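Local atomic coordinates of GNA33 (Neisseria gonorrhoeae FA 1090, PDB entry 2G5D), a protein that probably cleaves the beta-1,4 bonds between N-acetylmuramic acid and N-acetylglucosamine in peptidoglycan as a lytic transglycosylase, leaving a 1,6-anhydro ring on the muramic acid. Residues Ser49-Trp53 and Val408-Leu412; Leu366-Ile370 and Val385-Trp389; Lys60-Ser64 and Met335-Ala339. All coordinates share one frame; numbering follows the deposited sequence.

Contact 1 (Ser49-Trp53 and Val408-Leu412)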
ATOM      1  N   SER A  49      19.808   3.536  21.456  1.00 27.98           N
ATOM      2  CA  SER A  49      18.681   4.390  21.831  1.00 27.64           C
ATOM      3  C   SER A  49      17.291   3.895  21.314  1.00 28.15           C
ATOM      4  O   SER A  49      16.248   4.376  21.779  1.00 27.92           O
ATOM      5  CB  SER A  49      18.969   5.835  21.422  1.00 27.85           C
ATOM      6  OG  SER A  49      20.040   6.335  22.205  1.00 25.22           O
ATOM      7  N   MET A  50      17.288   2.964  20.351  1.00 28.75           N
ATOM      8  CA  MET A  50      16.059   2.288  19.923  1.00 29.05           C
ATOM      9  C   MET A  50      15.683   1.160  20.908  1.00 29.32           C
ATOM     10  O   MET A  50      16.522   0.340  21.264  1.00 28.71           O
ATOM     11  CB  MET A  50      16.151   1.785  18.471  1.00 29.95           C
ATOM     12  CG  MET A  50      16.348   2.920  17.499  1.00 27.40           C
ATOM     13  SD  MET A  50      16.662   2.557  15.764  1.00 30.01           S
ATOM     14  CE  MET A  50      18.440   2.361  15.689  1.00 28.86           C
ATOM     15  N   PRO A  51      14.433   1.183  21.406  1.00 28.62           N
ATOM     16  CA  PRO A  51      14.042   0.234  22.439  1.00 28.70           C
ATOM     17  C   PRO A  51      13.981  -1.194  21.874  1.00 29.03           C
ATOM     18  O   PRO A  51      13.472  -1.388  20.783  1.00 28.23           O
ATOM     19  CB  PRO A  51      12.668   0.736  22.893  1.00 28.80           C
ATOM     20  CG  PRO A  51      12.128   1.544  21.740  1.00 28.34           C
ATOM     21  CD  PRO A  51      13.337   2.095  21.009  1.00 28.93           C
ATOM     22  N   HIS A  52      14.544  -2.158  22.602  1.00 29.71           N
ATOM     23  CA  HIS A  52      14.599  -3.561  22.162  1.00 30.31           C
ATOM     24  C   HIS A  52      15.393  -3.807  20.879  1.00 30.04           C
ATOM     25  O   HIS A  52      15.264  -4.863  20.262  1.00 31.00           O
ATOM     26  CB  HIS A  52      13.200  -4.160  22.034  1.00 30.85           C
ATOM     27  CG  HIS A  52      12.444  -4.196  23.319  1.00 31.31           C
ATOM     28  ND1 HIS A  52      11.127  -4.593  23.392  1.00 35.89           N
ATOM     29  CD2 HIS A  52      12.814  -3.869  24.584  1.00 31.45           C
ATOM     30  CE1 HIS A  52      10.719  -4.519  24.648  1.00 36.17           C
ATOM     31  NE2 HIS A  52      11.720  -4.066  25.387  1.00 34.74           N
ATOM     32  N   TRP A  53      16.241  -2.853  20.523  1.00 29.83           N
ATOM     33  CA  TRP A  53      17.211  -3.012  19.453  1.00 29.91           C
ATOM     34  C   TRP A  53      17.956  -4.350  19.541  1.00 29.72           C
ATOM     35  O   TRP A  53      18.023  -5.086  18.562  1.00 30.36           O
ATOM     36  CB  TRP A  53      18.247  -1.891  19.504  1.00 28.82           C
ATOM     37  CG  TRP A  53      19.291  -2.089  18.466  1.00 29.92           C
ATOM     38  CD1 TRP A  53      20.543  -2.627  18.630  1.00 30.01           C
ATOM     39  CD2 TRP A  53      19.155  -1.796  17.069  1.00 26.92           C
ATOM     40  NE1 TRP A  53      21.198  -2.668  17.402  1.00 28.45           N
ATOM     41  CE2 TRP A  53      20.365  -2.162  16.440  1.00 28.07           C
ATOM     42  CE3 TRP A  53      18.132  -1.225  16.293  1.00 28.71           C
ATOM     43  CZ2 TRP A  53      20.571  -1.993  15.061  1.00 27.73           C
ATOM     44  CZ3 TRP A  53      18.330  -1.066  14.924  1.00 26.78           C
ATOM     45  CH2 TRP A  53      19.544  -1.440  14.328  1.00 28.98           C
ATOM     46  N   VAL A 408       9.418   6.888  15.553  1.00 30.25           N
ATOM     47  CA  VAL A 408      10.131   6.321  14.423  1.00 30.45           C
ATOM     48  C   VAL A 408      11.567   6.796  14.303  1.00 30.41           C
ATOM     49  O   VAL A 408      11.902   7.931  14.644  1.00 30.78           O
ATOM     50  CB  VAL A 408       9.340   6.464  13.072  1.00 31.30           C
ATOM     51  CG1 VAL A 408       7.872   5.991  13.230  1.00 31.10           C
ATOM     52  CG2 VAL A 408       9.417   7.849  12.509  1.00 32.17           C
ATOM     53  N   TRP A 409      12.420   5.912  13.807  1.00 29.16           N
ATOM     54  CA  TRP A 409      13.798   6.279  13.541  1.00 28.91           C
ATOM     55  C   TRP A 409      14.044   5.803  12.154  1.00 28.75           C
ATOM     56  O   TRP A 409      13.728   4.660  11.821  1.00 29.45           O
ATOM     57  CB  TRP A 409      14.783   5.559  14.467  1.00 28.03           C
ATOM     58  CG  TRP A 409      14.712   5.925  15.935  1.00 25.84           C
ATOM     59  CD1 TRP A 409      15.609   6.658  16.621  1.00 26.83           C
ATOM     60  CD2 TRP A 409      13.730   5.486  16.883  1.00 25.26           C
ATOM     61  NE1 TRP A 409      15.256   6.731  17.962  1.00 25.15           N
ATOM     62  CE2 TRP A 409      14.095   6.029  18.148  1.00 25.45           C
ATOM     63  CE3 TRP A 409      12.582   4.692  16.793  1.00 24.76           C
ATOM     64  CZ2 TRP A 409      13.332   5.819  19.324  1.00 27.68           C
ATOM     65  CZ3 TRP A 409      11.807   4.490  17.958  1.00 25.36           C
ATOM     66  CH2 TRP A 409      12.190   5.050  19.204  1.00 27.40           C
ATOM     67  N   GLN A 410      14.624   6.664  11.336  1.00 28.63           N
ATOM     68  CA  GLN A 410      14.970   6.283   9.973  1.00 29.13           C
ATOM     69  C   GLN A 410      16.469   5.934   9.903  1.00 29.70           C
ATOM     70  O   GLN A 410      17.294   6.731  10.354  1.00 29.63           O
ATOM     71  CB  GLN A 410      14.648   7.481   9.063  1.00 29.94           C
ATOM     72  CG  GLN A 410      14.943   7.246   7.596  1.00 30.05           C
ATOM     73  CD  GLN A 410      14.470   8.379   6.695  1.00 30.37           C
ATOM     74  OE1 GLN A 410      14.190   8.146   5.532  1.00 32.41           O
ATOM     75  NE2 GLN A 410      14.408   9.614   7.220  1.00 31.98           N
ATOM     76  N   LEU A 411      16.812   4.748   9.356  1.00 30.01           N
ATOM     77  CA  LEU A 411      18.225   4.308   9.164  1.00 29.57           C
ATOM     78  C   LEU A 411      18.640   4.531   7.712  1.00 29.39           C
ATOM     79  O   LEU A 411      17.933   4.147   6.793  1.00 29.62           O
ATOM     80  CB  LEU A 411      18.454   2.831   9.611  1.00 30.05           C
ATOM     81  CG  LEU A 411      18.541   2.560  11.136  1.00 30.30           C
ATOM     82  CD1 LEU A 411      17.251   2.946  11.820  1.00 31.97           C
ATOM     83  CD2 LEU A 411      18.876   1.081  11.465  1.00 29.49           C
ATOM     84  N   LEU A 412      19.761   5.211   7.519  1.00 28.60           N
ATOM     85  CA  LEU A 412      20.242   5.545   6.184  1.00 29.71           C
ATOM     86  C   LEU A 412      21.710   5.169   6.123  1.00 30.03           C
ATOM     87  O   LEU A 412      22.421   5.263   7.152  1.00 30.62           O
ATOM     88  CB  LEU A 412      20.082   7.067   5.912  1.00 28.36           C
ATOM     89  CG  LEU A 412      18.644   7.581   5.831  1.00 27.85           C
ATOM     90  CD1 LEU A 412      18.612   9.118   5.865  1.00 25.46           C
ATOM     91  CD2 LEU A 412      17.922   7.017   4.581  1.00 22.78           C
TER
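Met50 lies across the indole of Trp409, and this CH-pi contact carries much of the packing between the loop 49-53 and the strand 408-412. Its CG sits over one face of the five-membered ring, 3.7 Å from the centroid and only 8° off the normal. With chi2 extended at 173°, SD takes a slanting Met-aromatic position 4.3 Å from the centroid of the same Trp409 ring, and the bend at chi3 then turns CE to 4.1 Å from Leu411 CD1. A thioether suits this place, being flexible and polarisable enough to follow a flat pi surface.

The remaining contacts are apolar. Pro51 meets the benzo end of the indole obliquely, its CD 3.6 Å from Trp409 CH2; the rigid ring brings a compact apolar surface without a side-chain polar group to satisfy. Two residues along the strand, Leu411 divides its branches: CD1 meets Met50 SD tip to tip at 4.0 Å, while CD2 lies 3.9 Å from Trp53 CH2. Trp53 is buried, and its NE1 is satisfied by a hydrogen bond to Glu100 OE1.

Within the loop, Trp53 N donates to Met50 O, closing a type II beta turn that presents Met50 and Trp53 to the same strand. Phe354 and Pro105, from strands 352-358 and 103-110, also touch Met50. The arrangement is a loop packed by its turn onto a beta-barrel strand of the 3D domain, which belongs to the double-psi barrel clan.

Contact 2 (Leu366-Ile370 and Val385-Trp389)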
ATOM      1  N   LEU A 366       5.556  -3.136  20.880  1.00 32.80           N
ATOM      2  CA  LEU A 366       5.781  -3.660  19.547  1.00 32.67           C
ATOM      3  C   LEU A 366       6.914  -2.826  18.943  1.00 31.30           C
ATOM      4  O   LEU A 366       6.658  -1.747  18.456  1.00 30.36           O
ATOM      5  CB  LEU A 366       4.516  -3.499  18.693  1.00 32.04           C
ATOM      6  CG  LEU A 366       4.184  -4.448  17.538  1.00 33.69           C
ATOM      7  CD1 LEU A 366       3.898  -3.644  16.276  1.00 30.20           C
ATOM      8  CD2 LEU A 366       5.232  -5.537  17.281  1.00 35.30           C
ATOM      9  N   ASN A 367       8.147  -3.328  19.035  1.00 31.93           N
ATOM     10  CA  ASN A 367       9.365  -2.622  18.552  1.00 32.31           C
ATOM     11  C   ASN A 367      10.036  -3.436  17.452  1.00 32.43           C
ATOM     12  O   ASN A 367      10.444  -4.590  17.661  1.00 32.70           O
ATOM     13  CB  ASN A 367      10.383  -2.350  19.691  1.00 31.85           C
ATOM     14  CG  ASN A 367       9.775  -1.623  20.898  1.00 32.13           C
ATOM     15  OD1 ASN A 367       9.034  -0.666  20.764  1.00 31.57           O
ATOM     16  ND2 ASN A 367      10.120  -2.081  22.085  1.00 31.06           N
ATOM     17  N   ARG A 368      10.140  -2.851  16.261  1.00 32.75           N
ATOM     18  CA  ARG A 368      10.461  -3.605  15.076  1.00 31.29           C
ATOM     19  C   ARG A 368      11.302  -2.794  14.114  1.00 29.89           C
ATOM     20  O   ARG A 368      10.967  -1.657  13.828  1.00 29.89           O
ATOM     21  CB  ARG A 368       9.151  -4.003  14.354  1.00 32.70           C
ATOM     22  CG  ARG A 368       8.310  -5.076  15.065  1.00 34.89           C
ATOM     23  CD  ARG A 368       8.600  -6.450  14.473  1.00 34.46           C
ATOM     24  NE  ARG A 368       8.153  -7.511  15.367  1.00 36.50           N
ATOM     25  CZ  ARG A 368       6.968  -8.122  15.314  1.00 39.47           C
ATOM     26  NH1 ARG A 368       6.046  -7.797  14.394  1.00 37.87           N
ATOM     27  NH2 ARG A 368       6.697  -9.076  16.216  1.00 39.26           N
ATOM     28  N   LEU A 369      12.385  -3.375  13.611  1.00 28.37           N
ATOM     29  CA  LEU A 369      13.050  -2.796  12.441  1.00 27.68           C
ATOM     30  C   LEU A 369      12.365  -3.284  11.180  1.00 27.93           C
ATOM     31  O   LEU A 369      12.627  -4.404  10.710  1.00 28.11           O
ATOM     32  CB  LEU A 369      14.549  -3.124  12.386  1.00 27.34           C
ATOM     33  CG  LEU A 369      15.290  -2.419  11.240  1.00 26.98           C
ATOM     34  CD1 LEU A 369      15.191  -0.909  11.412  1.00 24.51           C
ATOM     35  CD2 LEU A 369      16.744  -2.872  11.240  1.00 23.26           C
ATOM     36  N   ILE A 370      11.501  -2.425  10.627  1.00 28.43           N
ATOM     37  CA  ILE A 370      10.814  -2.678   9.343  1.00 27.27           C
ATOM     38  C   ILE A 370      11.490  -1.947   8.193  1.00 26.66           C
ATOM     39  O   ILE A 370      12.407  -1.204   8.414  1.00 26.11           O
ATOM     40  CB  ILE A 370       9.312  -2.319   9.439  1.00 27.82           C
ATOM     41  CG1 ILE A 370       9.099  -0.802   9.499  1.00 27.37           C
ATOM     42  CG2 ILE A 370       8.683  -3.059  10.676  1.00 25.78           C
ATOM     43  CD1 ILE A 370       7.729  -0.322   9.103  1.00 28.35           C
ATOM     44  N   VAL A 385       3.153   5.759  10.111  1.00 27.26           N
ATOM     45  CA  VAL A 385       3.412   4.433   9.509  1.00 27.30           C
ATOM     46  C   VAL A 385       2.164   3.550   9.325  1.00 27.64           C
ATOM     47  O   VAL A 385       1.407   3.298  10.266  1.00 26.72           O
ATOM     48  CB  VAL A 385       4.502   3.620  10.320  1.00 28.32           C
ATOM     49  CG1 VAL A 385       4.798   2.245   9.629  1.00 24.97           C
ATOM     50  CG2 VAL A 385       5.800   4.443  10.469  1.00 26.15           C
ATOM     51  N   ASP A 386       1.955   3.063   8.101  1.00 27.38           N
ATOM     52  CA  ASP A 386       0.955   2.022   7.904  1.00 27.56           C
ATOM     53  C   ASP A 386       1.719   0.700   7.937  1.00 27.95           C
ATOM     54  O   ASP A 386       2.541   0.398   7.060  1.00 28.14           O
ATOM     55  CB  ASP A 386       0.198   2.198   6.589  1.00 26.90           C
ATOM     56  CG  ASP A 386      -1.261   1.737   6.669  1.00 26.85           C
ATOM     57  OD1 ASP A 386      -1.822   1.579   7.774  1.00 26.51           O
ATOM     58  OD2 ASP A 386      -1.858   1.546   5.596  1.00 28.50           O
ATOM     59  N   TYR A 387       1.458  -0.066   8.975  1.00 27.83           N
ATOM     60  CA  TYR A 387       2.230  -1.243   9.295  1.00 28.51           C
ATOM     61  C   TYR A 387       1.661  -2.426   8.513  1.00 28.40           C
ATOM     62  O   TYR A 387       0.484  -2.746   8.662  1.00 28.92           O
ATOM     63  CB  TYR A 387       2.155  -1.460  10.820  1.00 29.39           C
ATOM     64  CG  TYR A 387       3.029  -2.566  11.319  1.00 30.93           C
ATOM     65  CD1 TYR A 387       4.328  -2.318  11.731  1.00 33.34           C
ATOM     66  CD2 TYR A 387       2.562  -3.869  11.372  1.00 32.51           C
ATOM     67  CE1 TYR A 387       5.155  -3.356  12.176  1.00 33.57           C
ATOM     68  CE2 TYR A 387       3.376  -4.909  11.816  1.00 33.70           C
ATOM     69  CZ  TYR A 387       4.664  -4.644  12.208  1.00 31.36           C
ATOM     70  OH  TYR A 387       5.449  -5.663  12.666  1.00 32.11           O
ATOM     71  N   PHE A 388       2.466  -3.037   7.631  1.00 28.39           N
ATOM     72  CA  PHE A 388       1.959  -4.128   6.813  1.00 27.85           C
ATOM     73  C   PHE A 388       1.990  -5.451   7.579  1.00 28.34           C
ATOM     74  O   PHE A 388       3.051  -5.950   7.948  1.00 28.06           O
ATOM     75  CB  PHE A 388       2.681  -4.240   5.450  1.00 27.90           C
ATOM     76  CG  PHE A 388       2.149  -5.353   4.587  1.00 28.03           C
ATOM     77  CD1 PHE A 388       0.830  -5.329   4.130  1.00 26.76           C
ATOM     78  CD2 PHE A 388       2.947  -6.443   4.267  1.00 28.63           C
ATOM     79  CE1 PHE A 388       0.319  -6.356   3.376  1.00 26.27           C
ATOM     80  CE2 PHE A 388       2.446  -7.468   3.502  1.00 27.91           C
ATOM     81  CZ  PHE A 388       1.130  -7.423   3.047  1.00 28.16           C
ATOM     82  N   TRP A 389       0.806  -6.011   7.826  1.00 28.15           N
ATOM     83  CA  TRP A 389       0.696  -7.211   8.642  1.00 28.59           C
ATOM     84  C   TRP A 389       0.854  -8.546   7.913  1.00 28.40           C
ATOM     85  O   TRP A 389       1.084  -9.561   8.558  1.00 28.00           O
ATOM     86  CB  TRP A 389      -0.587  -7.183   9.479  1.00 29.21           C
ATOM     87  CG  TRP A 389      -0.441  -6.352  10.716  1.00 29.92           C
ATOM     88  CD1 TRP A 389      -0.956  -5.099  10.944  1.00 31.47           C
ATOM     89  CD2 TRP A 389       0.269  -6.713  11.908  1.00 30.97           C
ATOM     90  NE1 TRP A 389      -0.615  -4.666  12.211  1.00 30.95           N
ATOM     91  CE2 TRP A 389       0.125  -5.643  12.826  1.00 30.87           C
ATOM     92  CE3 TRP A 389       1.007  -7.842  12.296  1.00 30.77           C
ATOM     93  CZ2 TRP A 389       0.717  -5.660  14.100  1.00 31.34           C
ATOM     94  CZ3 TRP A 389       1.577  -7.865  13.585  1.00 31.79           C
ATOM     95  CH2 TRP A 389       1.430  -6.781  14.460  1.00 30.53           C
TER
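The strands 366-370 and 385-389 run almost perpendicular, their axes 88° apart and 10.2 Å at closest approach, so side chains rather than backbone bonds join them. Tyr387 fills much of the space between. Its ring leaves the backbone on the side away from N (chi1 -174°) and carries the hydroxyl across to Arg368, whose NH1 donates to Tyr387 OH over 2.8 Å. The bond is somewhat bent, 144° at the hydrogen, but the oxygen lies near the guanidinium plane, at its edge. Arginine suits this place: it is long enough for NH1 to reach both Tyr387 OH and Glu337 OE2, its salt-bridge partner, and NH1 has two hydrogens to serve them.

Leucine and isoleucine fill in round the tyrosine with branched apolar groups. Leu366 CD1 sits over one face of the ring, 4.3 Å from Tyr387 CZ, and lies equally far from Trp389 CZ2. Its other methyl, CD2, covers the centre of a guanidinium face of Arg368. Ile370 sends CG2 obliquely to Tyr387 CE1 at 3.8 Å and points CD1 at Val385 CG1, 3.9 Å away.

Strand 339-342 links the pair, parallel to 365-375 and antiparallel to 384-391. On their other sides lie strands 352-358 and 116-129, with Val118 touching Tyr387. Helix 393-401 covers Trp389 through Ala395, Leu398 and Ala399, while Gln402 receives the indole N-H.

Contact 3 (Lys60-Ser64 and Met335-Ala339)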
ATOM      1  N   LYS A  60      15.057 -11.419   9.884  1.00 27.03           N
ATOM      2  CA  LYS A  60      13.830 -11.053   9.204  1.00 27.31           C
ATOM      3  C   LYS A  60      13.921  -9.640   8.596  1.00 27.45           C
ATOM      4  O   LYS A  60      13.493  -9.452   7.450  1.00 27.74           O
ATOM      5  CB  LYS A  60      12.598 -11.257  10.107  1.00 26.91           C
ATOM      6  CG  LYS A  60      12.148 -12.703  10.122  1.00 27.69           C
ATOM      7  CD  LYS A  60      10.959 -12.979  11.038  1.00 26.39           C
ATOM      8  CE  LYS A  60      10.767 -14.485  11.273  1.00 29.39           C
ATOM      9  NZ  LYS A  60      12.059 -15.194  11.679  1.00 29.85           N
ATOM     10  N   SER A  61      14.519  -8.670   9.315  1.00 27.19           N
ATOM     11  CA  SER A  61      14.704  -7.321   8.758  1.00 27.24           C
ATOM     12  C   SER A  61      15.624  -7.375   7.558  1.00 27.14           C
ATOM     13  O   SER A  61      15.406  -6.659   6.574  1.00 26.61           O
ATOM     14  CB  SER A  61      15.314  -6.335   9.790  1.00 28.17           C
ATOM     15  OG  SER A  61      14.585  -6.354  11.000  1.00 24.88           O
ATOM     16  N   LEU A  62      16.653  -8.226   7.630  1.00 26.68           N
ATOM     17  CA  LEU A  62      17.577  -8.399   6.478  1.00 26.16           C
ATOM     18  C   LEU A  62      16.881  -9.000   5.261  1.00 26.76           C
ATOM     19  O   LEU A  62      17.079  -8.509   4.154  1.00 27.33           O
ATOM     20  CB  LEU A  62      18.868  -9.153   6.840  1.00 25.79           C
ATOM     21  CG  LEU A  62      19.919  -9.353   5.717  1.00 26.35           C
ATOM     22  CD1 LEU A  62      20.444  -8.022   5.176  1.00 27.07           C
ATOM     23  CD2 LEU A  62      21.068 -10.204   6.184  1.00 25.21           C
ATOM     24  N   GLN A  63      16.073 -10.050   5.454  1.00 27.65           N
ATOM     25  CA  GLN A  63      15.211 -10.559   4.372  1.00 27.97           C
ATOM     26  C   GLN A  63      14.402  -9.426   3.729  1.00 27.61           C
ATOM     27  O   GLN A  63      14.373  -9.277   2.505  1.00 27.75           O
ATOM     28  CB  GLN A  63      14.249 -11.628   4.893  1.00 28.24           C
ATOM     29  CG  GLN A  63      14.903 -12.981   5.136  1.00 29.08           C
ATOM     30  CD  GLN A  63      13.960 -13.940   5.794  1.00 27.08           C
ATOM     31  OE1 GLN A  63      13.551 -13.737   6.944  1.00 29.69           O
ATOM     32  NE2 GLN A  63      13.603 -14.977   5.095  1.00 24.60           N
ATOM     33  N   SER A  64      13.750  -8.621   4.559  1.00 28.09           N
ATOM     34  CA  SER A  64      12.891  -7.554   4.069  1.00 28.13           C
ATOM     35  C   SER A  64      13.716  -6.517   3.281  1.00 27.90           C
ATOM     36  O   SER A  64      13.331  -6.121   2.170  1.00 28.06           O
ATOM     37  CB  SER A  64      12.150  -6.939   5.256  1.00 28.74           C
ATOM     38  OG  SER A  64      11.162  -6.016   4.860  1.00 28.65           O
ATOM     39  N   MET A 335       7.021  -7.952   2.750  1.00 30.43           N
ATOM     40  CA  MET A 335       7.123  -9.043   3.687  1.00 29.80           C
ATOM     41  C   MET A 335       6.285  -8.705   4.902  1.00 30.49           C
ATOM     42  O   MET A 335       6.496  -7.668   5.540  1.00 30.50           O
ATOM     43  CB  MET A 335       8.581  -9.239   4.093  1.00 29.96           C
ATOM     44  CG  MET A 335       8.855 -10.420   4.990  1.00 29.96           C
ATOM     45  SD  MET A 335      10.569 -10.388   5.530  1.00 30.60           S
ATOM     46  CE  MET A 335      10.533 -11.507   6.912  1.00 30.64           C
ATOM     47  N   GLY A 336       5.348  -9.588   5.220  1.00 29.29           N
ATOM     48  CA  GLY A 336       4.481  -9.434   6.397  1.00 29.28           C
ATOM     49  C   GLY A 336       5.243  -9.156   7.675  1.00 29.22           C
ATOM     50  O   GLY A 336       6.217  -9.871   7.999  1.00 27.26           O
ATOM     51  N   GLU A 337       4.817  -8.087   8.366  1.00 30.37           N
ATOM     52  CA  GLU A 337       5.363  -7.668   9.670  1.00 31.09           C
ATOM     53  C   GLU A 337       6.704  -6.939   9.669  1.00 31.98           C
ATOM     54  O   GLU A 337       7.150  -6.493  10.741  1.00 31.58           O
ATOM     55  CB  GLU A 337       5.463  -8.846  10.630  1.00 31.64           C
ATOM     56  CG  GLU A 337       4.152  -9.283  11.184  1.00 32.98           C
ATOM     57  CD  GLU A 337       4.302 -10.497  12.063  1.00 34.93           C
ATOM     58  OE1 GLU A 337       3.821 -11.556  11.670  1.00 35.45           O
ATOM     59  OE2 GLU A 337       4.909 -10.401  13.147  1.00 39.43           O
ATOM     60  N   TYR A 338       7.306  -6.810   8.479  1.00 31.58           N
ATOM     61  CA  TYR A 338       8.647  -6.261   8.271  1.00 31.14           C
ATOM     62  C   TYR A 338       8.681  -5.224   7.147  1.00 30.23           C
ATOM     63  O   TYR A 338       9.734  -4.902   6.602  1.00 29.80           O
ATOM     64  CB  TYR A 338       9.682  -7.393   8.071  1.00 31.58           C
ATOM     65  CG  TYR A 338       9.961  -8.048   9.400  1.00 31.48           C
ATOM     66  CD1 TYR A 338       9.244  -9.175   9.823  1.00 30.08           C
ATOM     67  CD2 TYR A 338      10.895  -7.485  10.269  1.00 32.14           C
ATOM     68  CE1 TYR A 338       9.462  -9.715  11.106  1.00 31.64           C
ATOM     69  CE2 TYR A 338      11.123  -8.019  11.530  1.00 30.95           C
ATOM     70  CZ  TYR A 338      10.416  -9.114  11.947  1.00 30.61           C
ATOM     71  OH  TYR A 338      10.696  -9.592  13.207  1.00 33.09           O
ATOM     72  N   ALA A 339       7.505  -4.703   6.821  1.00 30.14           N
ATOM     73  CA  ALA A 339       7.371  -3.629   5.842  1.00 30.68           C
ATOM     74  C   ALA A 339       6.297  -2.647   6.281  1.00 30.62           C
ATOM     75  O   ALA A 339       5.395  -2.981   7.060  1.00 30.63           O
ATOM     76  CB  ALA A 339       7.062  -4.181   4.437  1.00 29.91           C
TER
HETATM   77  O   HOH W   1       9.345  -6.116   2.725  1.00 19.35           O
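Lys60 and Ser64, one turn apart on helix 58-72, receive the type II beta turn Met335-Tyr338 that leads into strand 339-342. The close-packed part is built on Tyr338 and Met335. Lys60 lays its aliphatic stem over one face of the phenol, CB standing 3.6 Å from the Tyr338 ring centroid and 15° off the normal in a CH-pi contact. Beside the ring, Ser61 OG approaches Tyr338 obliquely and gives its hydrogen bond to Leu369 O. The extended, unbranched chain of Met335 suits a helix surface, and brings SD to 3.6 Å from Lys60 O.

Ser64 closes the other end of this packed part. Its OG, swung to the far side of CB from the backbone N (chi1 -172°), donates to Tyr338 O; the pair is short at 2.5 Å, and the donor stands well above the carbonyl plane. Serine is small enough for its CB to approach Tyr338 CB within 3.8 Å while still supplying a hydroxyl.

The looser, partly exposed side belongs to Gln63 and the far end of Lys60. Gln63 adds little more than its OE1, 3.8 Å from Met335 CE. Lysine suits this border because its methylenes can cover an aromatic ring while NZ reaches away to a salt bridge with Asp57. A water bridges the two backbones' neighbourhoods, accepting from Met335 N at 3.0 Å and donating to Ser64 OG at 2.8 Å.

Overall arrangement
Contacts 1 and 2 are buried and lie on different strands of the barrel, whereas contact 3 is only partly buried and joins helix 58-72 to the turn leading into strand 339-342. Their chemistry follows: contact 1 relies on sulfur, methyls and indoles, contact 2 places a single charged hydrogen bond among apolar groups, and contact 3 adds a serine hydroxyl and a bridging water. Contacts 2 and 3 are the closest pair, their centres about 9 Å apart, and they share polar links, among them a probable hydrogen bond between Tyr387 OH and Glu337 O. Contact 1 meets contact 2 by packing, as where Val408 touches Val385, and does not touch contact 3.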